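Local coordinates for protein peroxisomal catalase A (Saccharomyces cerevisiae, PDB 1A4E) that uses heme to break down hydrogen peroxide into water and oxygen, probably protecting cells from peroxide made by peroxisomal oxidases, at residues D161-F166 / G454-G459; V174-V179 / D470-V475; R186-N191 / L228-A233; K220-I225 / Y257-V262. All coordinates share one frame; numbering follows the deposited sequence.

Interaction 1 (D161-F166 / G454-G459)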
# COMPACT_ATOMS: atom_id res chain seq x y z
N ASP B 161 30.49 -15.23 -8.24
CA ASP B 161 30.67 -16.11 -7.09
C ASP B 161 29.33 -16.56 -6.55
O ASP B 161 29.23 -17.74 -6.24
CB ASP B 161 31.41 -15.46 -5.93
CG ASP B 161 32.83 -15.00 -6.19
OD1 ASP B 161 33.45 -15.50 -7.12
OD2 ASP B 161 33.33 -14.14 -5.47
N MET B 162 28.31 -15.69 -6.41
CA MET B 162 26.99 -16.11 -5.94
C MET B 162 26.36 -17.10 -6.92
O MET B 162 25.85 -18.15 -6.53
CB MET B 162 25.94 -15.02 -5.86
CG MET B 162 26.12 -13.74 -5.10
SD MET B 162 24.55 -12.85 -5.18
CE MET B 162 24.51 -12.12 -6.79
N PHE B 163 26.42 -16.70 -8.20
CA PHE B 163 25.83 -17.45 -9.29
C PHE B 163 26.32 -18.88 -9.29
O PHE B 163 25.52 -19.81 -9.16
CB PHE B 163 26.20 -16.72 -10.58
CG PHE B 163 25.59 -17.23 -11.89
CD1 PHE B 163 25.98 -18.45 -12.46
CD2 PHE B 163 24.64 -16.43 -12.54
CE1 PHE B 163 25.43 -18.86 -13.67
CE2 PHE B 163 24.10 -16.86 -13.75
CZ PHE B 163 24.49 -18.07 -14.32
N TRP B 164 27.63 -19.08 -9.40
CA TRP B 164 28.17 -20.42 -9.45
C TRP B 164 28.26 -21.12 -8.11
O TRP B 164 28.23 -22.35 -8.09
CB TRP B 164 29.53 -20.37 -10.11
CG TRP B 164 29.39 -20.14 -11.61
CD1 TRP B 164 29.84 -18.98 -12.18
CD2 TRP B 164 28.83 -21.00 -12.52
NE1 TRP B 164 29.56 -19.09 -13.45
CE2 TRP B 164 28.97 -20.27 -13.70
CE3 TRP B 164 28.24 -22.27 -12.56
CZ2 TRP B 164 28.52 -20.77 -14.92
CZ3 TRP B 164 27.79 -22.77 -13.78
CH2 TRP B 164 27.93 -22.03 -14.95
N ASP B 165 28.32 -20.40 -6.98
CA ASP B 165 28.33 -21.05 -5.67
C ASP B 165 27.02 -21.77 -5.41
O ASP B 165 27.05 -22.89 -4.90
CB ASP B 165 28.55 -20.06 -4.54
CG ASP B 165 28.88 -20.68 -3.20
OD1 ASP B 165 29.48 -21.74 -3.17
OD2 ASP B 165 28.55 -20.10 -2.16
N PHE B 166 25.88 -21.17 -5.77
CA PHE B 166 24.60 -21.84 -5.58
C PHE B 166 24.51 -23.07 -6.48
O PHE B 166 24.17 -24.15 -6.02
CB PHE B 166 23.44 -20.88 -5.90
CG PHE B 166 22.09 -21.54 -5.72
CD1 PHE B 166 21.50 -21.60 -4.45
CD2 PHE B 166 21.44 -22.14 -6.82
CE1 PHE B 166 20.28 -22.25 -4.28
CE2 PHE B 166 20.23 -22.80 -6.64
CZ PHE B 166 19.64 -22.85 -5.37
N GLY B 454 32.96 -20.16 -20.09
CA GLY B 454 34.31 -19.73 -19.75
C GLY B 454 34.46 -18.25 -19.46
O GLY B 454 35.08 -17.90 -18.46
N ILE B 455 33.86 -17.37 -20.28
CA ILE B 455 33.95 -15.93 -20.06
C ILE B 455 33.14 -15.45 -18.86
O ILE B 455 33.40 -14.37 -18.34
CB ILE B 455 33.48 -15.14 -21.31
CG1 ILE B 455 32.02 -15.38 -21.66
CG2 ILE B 455 34.43 -15.52 -22.43
CD1 ILE B 455 31.52 -14.47 -22.80
N HIS B 456 32.18 -16.26 -18.40
CA HIS B 456 31.37 -15.95 -17.23
C HIS B 456 32.06 -16.44 -15.95
O HIS B 456 32.14 -15.70 -14.97
CB HIS B 456 30.01 -16.62 -17.43
CG HIS B 456 28.98 -16.25 -16.37
ND1 HIS B 456 28.92 -16.66 -15.12
CD2 HIS B 456 27.93 -15.39 -16.58
CE1 HIS B 456 27.89 -16.10 -14.55
NE2 HIS B 456 27.31 -15.33 -15.44
N VAL B 457 32.59 -17.67 -15.96
CA VAL B 457 33.28 -18.30 -14.84
C VAL B 457 34.59 -17.60 -14.52
O VAL B 457 35.02 -17.59 -13.36
CB VAL B 457 33.55 -19.80 -15.15
CG1 VAL B 457 34.27 -20.52 -14.03
CG2 VAL B 457 32.23 -20.51 -15.26
N GLU B 458 35.21 -17.00 -15.53
CA GLU B 458 36.45 -16.25 -15.40
C GLU B 458 36.42 -15.22 -14.27
O GLU B 458 37.40 -15.04 -13.54
CB GLU B 458 36.69 -15.61 -16.77
CG GLU B 458 37.86 -14.67 -16.98
CD GLU B 458 37.57 -13.24 -16.56
OE1 GLU B 458 36.77 -12.57 -17.23
OE2 GLU B 458 38.13 -12.81 -15.55
N GLY B 459 35.26 -14.57 -14.11
CA GLY B 459 35.06 -13.56 -13.08
C GLY B 459 34.82 -14.12 -11.68
O GLY B 459 34.41 -13.38 -10.79
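The W164 indole has a neighbour on each face: V457 CG2 lies 3.3 Å above its plane, displaced toward the rim, and F163 CD1 lies on the opposite face. The F163 ring in turn presents one face to H456, whose CE1 sits over its centre at a height of 3.5 Å. F163, W164 and H456 thus make an aromatic cluster joining helix 160-168 to helix 445-457 of the C-terminal helical region. The H456 imidazole turns an edge to F163, the two planes inclined at 50°, and meets the indole rim to rim with the planes nearly perpendicular. A hydrogen bond holds the second pair, W164 NE1 donating to H456 ND1 at 3.0 Å. It is bent (142° at the hydrogen) and tilted somewhat out of both ring planes. Because ND1 accepts, a neutral imidazole would probably carry its proton on NE2. The imidazole reaches across from H456 with CG anti to the backbone N (chi1 -173°). F183 adds a further ring to the cluster, meeting both W164 and H456. Elsewhere in the contact, D161 OD1 accepts a hydrogen bond from C461 N, in the turn before helix 462-473. V457 CG2 approaches W164 NE1 to 3.5 Å and W164 CE2 to 3.6 Å.

Interaction 2 (V174-V179 / D470-V475)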
# COMPACT_ATOMS: atom_id res chain seq x y z
N VAL B 174 21.46 -30.58 -9.58
CA VAL B 174 20.39 -31.04 -10.47
C VAL B 174 19.99 -29.93 -11.46
O VAL B 174 19.25 -30.15 -12.41
CB VAL B 174 19.20 -31.53 -9.55
CG1 VAL B 174 18.49 -30.39 -8.86
CG2 VAL B 174 18.22 -32.30 -10.41
N ALA B 175 20.52 -28.72 -11.26
CA ALA B 175 20.35 -27.58 -12.15
C ALA B 175 21.15 -27.69 -13.45
O ALA B 175 20.88 -26.93 -14.38
CB ALA B 175 20.80 -26.31 -11.46
N ILE B 176 22.09 -28.65 -13.54
CA ILE B 176 23.02 -28.78 -14.65
C ILE B 176 22.40 -28.93 -16.05
O ILE B 176 22.94 -28.34 -16.99
CB ILE B 176 23.99 -29.98 -14.23
CG1 ILE B 176 25.41 -29.63 -14.66
CG2 ILE B 176 23.52 -31.33 -14.75
CD1 ILE B 176 25.76 -29.32 -16.12
N HIS B 177 21.25 -29.62 -16.21
CA HIS B 177 20.58 -29.73 -17.51
C HIS B 177 20.18 -28.32 -17.97
O HIS B 177 20.42 -27.95 -19.12
CB HIS B 177 19.35 -30.63 -17.35
CG HIS B 177 18.61 -31.05 -18.62
ND1 HIS B 177 17.52 -31.80 -18.66
CD2 HIS B 177 18.93 -30.73 -19.92
CE1 HIS B 177 17.16 -31.93 -19.91
NE2 HIS B 177 18.02 -31.29 -20.66
N GLN B 178 19.63 -27.53 -17.03
CA GLN B 178 19.25 -26.17 -17.32
C GLN B 178 20.44 -25.25 -17.55
O GLN B 178 20.37 -24.41 -18.45
CB GLN B 178 18.40 -25.62 -16.19
CG GLN B 178 17.94 -24.18 -16.40
CD GLN B 178 17.20 -23.87 -17.69
OE1 GLN B 178 17.33 -22.81 -18.29
NE2 GLN B 178 16.38 -24.80 -18.14
N VAL B 179 21.53 -25.40 -16.78
CA VAL B 179 22.71 -24.55 -16.96
C VAL B 179 23.31 -24.77 -18.34
O VAL B 179 23.77 -23.81 -18.96
CB VAL B 179 23.72 -24.87 -15.84
CG1 VAL B 179 25.01 -24.10 -16.02
CG2 VAL B 179 23.11 -24.44 -14.51
N ASP B 470 34.73 -29.22 -11.98
CA ASP B 470 34.40 -30.55 -11.51
C ASP B 470 32.98 -30.96 -11.83
O ASP B 470 32.74 -32.13 -12.12
CB ASP B 470 34.64 -30.66 -10.01
CG ASP B 470 36.11 -30.66 -9.59
OD1 ASP B 470 37.00 -30.78 -10.44
OD2 ASP B 470 36.38 -30.54 -8.40
N MET B 471 32.03 -30.01 -11.81
CA MET B 471 30.64 -30.28 -12.16
C MET B 471 30.51 -30.55 -13.65
O MET B 471 29.83 -31.51 -14.04
CB MET B 471 29.76 -29.10 -11.76
CG MET B 471 28.27 -29.29 -12.06
SD MET B 471 27.23 -27.90 -11.56
CE MET B 471 27.73 -26.69 -12.76
N PHE B 472 31.15 -29.75 -14.51
CA PHE B 472 31.07 -29.98 -15.94
C PHE B 472 31.87 -31.17 -16.45
O PHE B 472 31.54 -31.72 -17.50
CB PHE B 472 31.51 -28.71 -16.66
CG PHE B 472 30.38 -27.70 -16.72
CD1 PHE B 472 29.34 -27.88 -17.64
CD2 PHE B 472 30.38 -26.59 -15.87
CE1 PHE B 472 28.30 -26.95 -17.70
CE2 PHE B 472 29.33 -25.66 -15.95
CZ PHE B 472 28.29 -25.84 -16.86
N ALA B 473 32.89 -31.61 -15.69
CA ALA B 473 33.64 -32.81 -16.00
C ALA B 473 32.77 -34.05 -15.83
O ALA B 473 32.96 -35.07 -16.49
CB ALA B 473 34.84 -32.98 -15.08
N ARG B 474 31.77 -33.93 -14.95
CA ARG B 474 30.83 -35.00 -14.71
C ARG B 474 29.86 -35.17 -15.88
O ARG B 474 29.20 -36.20 -16.01
CB ARG B 474 30.14 -34.68 -13.40
CG ARG B 474 29.49 -35.89 -12.80
CD ARG B 474 29.23 -35.67 -11.33
NE ARG B 474 28.34 -36.71 -10.87
CZ ARG B 474 27.60 -36.56 -9.76
NH1 ARG B 474 27.65 -35.45 -9.03
NH2 ARG B 474 26.75 -37.53 -9.42
N VAL B 475 29.79 -34.17 -16.77
CA VAL B 475 28.99 -34.25 -17.99
C VAL B 475 29.90 -34.76 -19.10
O VAL B 475 29.57 -35.71 -19.81
CB VAL B 475 28.42 -32.86 -18.35
CG1 VAL B 475 27.63 -32.89 -19.66
CG2 VAL B 475 27.49 -32.42 -17.23
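I176 points from helix 176-182 into a group of three side chains on or just after helix 462-473, and the two carbons of its longer branch, CG1 and CD1, divide the work. CG1 lies alongside M471, 3.9 Å from M471 CG, the two side chains sliding past each other in opposite directions. CD1 goes further and meets both V475 CG2, at 3.7 Å, and F472 CE1, at 3.8 Å. Here too I176 and V475 run antiparallel, whereas the F472 ring crosses the isoleucine at a slant. The chi1 of I176, -141°, departs clearly from a staggered value, which may reflect the fit to its neighbours. M471 is extended up to its sulphur and bends only at chi3 (71°), which brings CE back to 4.2 Å from I176 CG1. One helical turn along from I176, V179 CG1 touches the rim of the F472 ring near its plane, 3.8 Å from F472 CZ. Helix 160-168 adds W164 against both V179 and F472, and L479 and I483 of helix 477-487 pack on F472 as well. The contact therefore belongs to a helix-helix core that ties the catalase domain to its C-terminal helices. Every touching residue is buried and every touching group apolar, so cohesion rests on dispersion, shape and the exclusion of water, with specificity set by how closely the branched and flat groups fit.

Interaction 3 (R186-N191 / L228-A233)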
# COMPACT_ATOMS: atom_id res chain seq x y z
N ARG B 186 21.08 -20.66 -27.31
CA ARG B 186 19.64 -20.61 -27.04
C ARG B 186 19.37 -19.68 -25.86
O ARG B 186 18.26 -19.18 -25.71
CB ARG B 186 19.12 -22.00 -26.70
CG ARG B 186 19.25 -23.02 -27.82
CD ARG B 186 18.17 -22.83 -28.87
NE ARG B 186 16.88 -23.18 -28.30
CZ ARG B 186 16.18 -24.26 -28.70
NH1 ARG B 186 16.64 -25.08 -29.65
NH2 ARG B 186 15.01 -24.50 -28.11
N GLY B 187 20.38 -19.44 -25.01
CA GLY B 187 20.31 -18.53 -23.88
C GLY B 187 20.24 -17.06 -24.28
O GLY B 187 19.92 -16.20 -23.46
N THR B 188 20.58 -16.75 -25.55
CA THR B 188 20.45 -15.40 -26.09
C THR B 188 19.70 -15.45 -27.44
O THR B 188 20.34 -15.39 -28.50
CB THR B 188 21.87 -14.75 -26.26
OG1 THR B 188 22.65 -15.65 -27.03
CG2 THR B 188 22.56 -14.46 -24.95
N PRO B 189 18.36 -15.55 -27.50
CA PRO B 189 17.56 -15.57 -28.73
C PRO B 189 17.75 -14.30 -29.55
O PRO B 189 18.08 -13.25 -29.01
CB PRO B 189 16.13 -15.72 -28.29
CG PRO B 189 16.24 -16.26 -26.89
CD PRO B 189 17.46 -15.54 -26.35
N ALA B 190 17.54 -14.38 -30.86
CA ALA B 190 17.67 -13.23 -31.75
C ALA B 190 16.55 -12.20 -31.54
O ALA B 190 16.70 -11.01 -31.80
CB ALA B 190 17.63 -13.68 -33.20
N ASN B 191 15.43 -12.75 -31.07
CA ASN B 191 14.23 -12.03 -30.72
C ASN B 191 13.19 -12.98 -30.15
O ASN B 191 13.41 -14.20 -30.09
CB ASN B 191 13.67 -11.33 -31.96
CG ASN B 191 13.44 -12.21 -33.17
OD1 ASN B 191 12.58 -13.08 -33.18
ND2 ASN B 191 14.21 -12.00 -34.22
N LEU B 228 21.66 -15.37 -31.16
CA LEU B 228 22.80 -14.47 -31.21
C LEU B 228 23.96 -15.14 -30.48
O LEU B 228 23.79 -16.06 -29.67
CB LEU B 228 22.48 -13.15 -30.50
CG LEU B 228 21.33 -12.28 -30.99
CD1 LEU B 228 21.19 -11.10 -30.05
CD2 LEU B 228 21.58 -11.82 -32.42
N THR B 229 25.17 -14.68 -30.83
CA THR B 229 26.36 -15.08 -30.08
C THR B 229 26.46 -14.08 -28.94
O THR B 229 25.89 -12.99 -29.02
CB THR B 229 27.63 -15.04 -30.97
OG1 THR B 229 27.80 -13.72 -31.47
CG2 THR B 229 27.55 -16.03 -32.11
N ILE B 230 27.19 -14.39 -27.87
CA ILE B 230 27.25 -13.48 -26.73
C ILE B 230 27.91 -12.15 -27.07
O ILE B 230 27.61 -11.15 -26.43
CB ILE B 230 27.96 -14.24 -25.55
CG1 ILE B 230 27.89 -13.39 -24.28
CG2 ILE B 230 29.40 -14.58 -25.90
CD1 ILE B 230 26.47 -13.00 -23.80
N GLU B 231 28.75 -12.10 -28.11
CA GLU B 231 29.39 -10.86 -28.55
C GLU B 231 28.38 -9.94 -29.22
O GLU B 231 28.38 -8.73 -28.97
CB GLU B 231 30.51 -11.10 -29.56
CG GLU B 231 31.69 -11.96 -29.09
CD GLU B 231 31.59 -13.47 -29.32
OE1 GLU B 231 30.57 -13.97 -29.79
OE2 GLU B 231 32.57 -14.14 -29.02
N GLU B 232 27.51 -10.52 -30.07
CA GLU B 232 26.46 -9.76 -30.73
C GLU B 232 25.45 -9.25 -29.72
O GLU B 232 25.02 -8.10 -29.80
CB GLU B 232 25.69 -10.60 -31.72
CG GLU B 232 26.42 -11.10 -32.94
CD GLU B 232 25.54 -12.05 -33.74
OE1 GLU B 232 24.65 -11.57 -34.45
OE2 GLU B 232 25.73 -13.26 -33.65
N ALA B 233 25.11 -10.10 -28.74
CA ALA B 233 24.16 -9.78 -27.69
C ALA B 233 24.63 -8.65 -26.78
O ALA B 233 23.85 -7.76 -26.45
CB ALA B 233 23.90 -11.02 -26.83
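T188 and L228 are linked by two hydrogen bonds that fasten the loop after helix 176-182 to the N-terminal start of helix 230-239. L228 N donates to T188 O at 3.0 Å, almost straight at the hydrogen (168°) and nearly along the C=O axis. T188 OG1 donates to L228 O at 2.9 Å from well above the carbonyl plane; chi1 of 54° sets OG1 between the backbone N and the carbonyl carbon of T188. An alanine here would probably leave L228 O without its hydroxyl donor and open a gap beside A233. The helix start itself is also secured, with T229 as N-cap; the bond from T229 N to E232 OE2 is the half of a capping box made by the side chain of E232. E232 OE2 takes both T229 OG1, on its anti lone pair at 3.0 Å, and T229 N, from above the carboxylate plane. This draws the negative charge to the helix N terminus, where the helix dipole is likely to stabilise it. Apolar packing completes the contact and is looser. T188 CG2 faces A233 CB at 4.1 Å and I230 CD1 at 4.3 Å, while I230 also packs on I455 of helix 445-457. Elsewhere, L228 CG rests 3.9 Å from A190 CA.

Interaction 4 (K220-I225 / Y257-V262)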
# COMPACT_ATOMS: atom_id res chain seq x y z
N LYS B 220 6.09 -24.35 -30.47
CA LYS B 220 7.18 -24.25 -31.42
C LYS B 220 7.08 -23.09 -32.39
O LYS B 220 6.08 -22.96 -33.09
CB LYS B 220 7.26 -25.55 -32.23
CG LYS B 220 7.41 -26.84 -31.43
CD LYS B 220 8.73 -26.86 -30.70
CE LYS B 220 9.31 -28.26 -30.67
NZ LYS B 220 9.49 -28.77 -32.01
N THR B 221 8.11 -22.26 -32.50
CA THR B 221 8.08 -21.13 -33.42
C THR B 221 8.07 -21.50 -34.90
O THR B 221 8.88 -22.28 -35.39
CB THR B 221 9.27 -20.19 -33.10
OG1 THR B 221 9.22 -19.20 -34.11
CG2 THR B 221 10.64 -20.86 -33.09
N ASP B 222 7.09 -20.92 -35.60
CA ASP B 222 6.99 -21.10 -37.04
C ASP B 222 7.99 -20.25 -37.80
O ASP B 222 8.17 -20.44 -39.00
CB ASP B 222 5.58 -20.77 -37.51
CG ASP B 222 4.49 -21.62 -36.88
OD1 ASP B 222 4.75 -22.71 -36.38
OD2 ASP B 222 3.35 -21.17 -36.90
N GLN B 223 8.65 -19.31 -37.11
CA GLN B 223 9.68 -18.48 -37.70
C GLN B 223 11.04 -19.17 -37.64
O GLN B 223 11.97 -18.78 -38.33
CB GLN B 223 9.79 -17.14 -36.96
CG GLN B 223 8.60 -16.19 -37.10
CD GLN B 223 7.31 -16.67 -36.45
OE1 GLN B 223 6.29 -16.89 -37.10
NE2 GLN B 223 7.33 -16.87 -35.14
N GLY B 224 11.17 -20.21 -36.81
CA GLY B 224 12.41 -20.95 -36.67
C GLY B 224 13.30 -20.38 -35.57
O GLY B 224 13.24 -19.18 -35.26
N ILE B 225 14.11 -21.26 -34.96
CA ILE B 225 15.06 -20.86 -33.94
C ILE B 225 16.20 -20.07 -34.57
O ILE B 225 16.84 -20.49 -35.54
CB ILE B 225 15.59 -22.12 -33.21
CG1 ILE B 225 14.47 -22.78 -32.41
CG2 ILE B 225 16.75 -21.75 -32.28
CD1 ILE B 225 13.93 -21.93 -31.25
N TYR B 257 3.08 -11.01 -38.77
CA TYR B 257 2.63 -11.60 -37.51
C TYR B 257 3.35 -12.88 -37.13
O TYR B 257 3.40 -13.80 -37.95
CB TYR B 257 1.13 -11.87 -37.60
CG TYR B 257 0.31 -10.65 -37.97
CD1 TYR B 257 0.64 -9.38 -37.46
CD2 TYR B 257 -0.77 -10.80 -38.83
CE1 TYR B 257 -0.13 -8.27 -37.81
CE2 TYR B 257 -1.54 -9.70 -39.19
CZ TYR B 257 -1.21 -8.44 -38.67
OH TYR B 257 -1.98 -7.35 -39.01
N PRO B 258 3.93 -13.00 -35.93
CA PRO B 258 4.59 -14.22 -35.49
C PRO B 258 3.61 -15.30 -35.08
O PRO B 258 2.59 -15.03 -34.45
CB PRO B 258 5.49 -13.75 -34.37
CG PRO B 258 4.71 -12.61 -33.76
CD PRO B 258 4.18 -11.90 -35.00
N SER B 259 3.88 -16.54 -35.48
CA SER B 259 3.04 -17.63 -35.04
C SER B 259 3.86 -18.79 -34.50
O SER B 259 5.06 -18.93 -34.74
CB SER B 259 2.15 -18.10 -36.19
OG SER B 259 2.91 -18.44 -37.34
N TRP B 260 3.19 -19.59 -33.69
CA TRP B 260 3.77 -20.74 -33.04
C TRP B 260 2.79 -21.89 -33.20
O TRP B 260 1.57 -21.67 -33.24
CB TRP B 260 3.98 -20.47 -31.55
CG TRP B 260 5.09 -19.49 -31.17
CD1 TRP B 260 6.31 -19.95 -30.76
CD2 TRP B 260 5.03 -18.11 -31.21
NE1 TRP B 260 7.04 -18.88 -30.55
CE2 TRP B 260 6.33 -17.78 -30.79
CE3 TRP B 260 4.11 -17.10 -31.52
CZ2 TRP B 260 6.74 -16.45 -30.69
CZ3 TRP B 260 4.52 -15.77 -31.41
CH2 TRP B 260 5.82 -15.45 -31.00
N THR B 261 3.27 -23.12 -33.36
CA THR B 261 2.40 -24.29 -33.41
C THR B 261 2.49 -24.95 -32.04
O THR B 261 3.58 -25.15 -31.50
CB THR B 261 2.87 -25.25 -34.51
OG1 THR B 261 2.84 -24.53 -35.73
CG2 THR B 261 1.97 -26.45 -34.67
N VAL B 262 1.34 -25.27 -31.46
CA VAL B 262 1.25 -25.89 -30.15
C VAL B 262 1.12 -27.40 -30.29
O VAL B 262 0.28 -27.91 -31.03
CB VAL B 262 0.03 -25.29 -29.40
CG1 VAL B 262 -0.05 -25.87 -27.99
CG2 VAL B 262 0.17 -23.79 -29.30
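An antiparallel ladder between strands 212-221 and 259-267 ends where K220 pairs with T261 and T221 with W260. K220 and T261 form the hydrogen-bonded pair, each N donating to the other's O at 2.8 Å. In the non-hydrogen-bonded pair, T221 CA packs 3.4 Å from W260 CD1, and the indole NE1 is bound by M195 O. These strands belong to the antiparallel beta-barrel of the catalase fold, and past T221 the chain turns out of it, Q223 N bonding to T221 OG1 in an ST turn; T221 OG1 is also hydrogen-bonded to R193 O. Side chains now take over the bonding. The D222 carboxylate receives T261 OG1 on the syn lone pair of OD1 at 2.7 Å and S259 OG on the anti side of OD2 at 2.8 Å, and K298 of the adjoining strand makes a salt bridge to OD2. An alanine in place of D222 would probably leave both hydroxyls without their acceptor and the K298 charge without its mate. The Q223 amide, bent back at chi2 (67°), works like a peptide group: OE1 accepts from S259 N at 2.9 Å, and NE2 donates to S259 O. D222 N reaches that same S259 O from the opposite face of the carbonyl plane, at 3.0 Å.

In the fold
From the N terminus the chain passes through 161-166, 174-179 and 186-191, the first halves of interactions 1 to 3, before entering the barrel strand that supplies 220-225. Interaction 3 closes first, at 228-233, and interaction 4 at 257-262; because 220-225 precedes 228-233, these two short loops cross. Both lie within the far longer loops that close at 454-459 and 470-475, and interactions 1 and 2 cross in the same way. Interactions 1 and 2 bind two successive helices of the catalase domain to two of the C-terminal region, meeting through W164. Side chains continue the chain of contacts, I455 to I230 and R186 to I225, so the C-terminal helices connect through interaction 3 to the loop that leaves barrel strand 212-221.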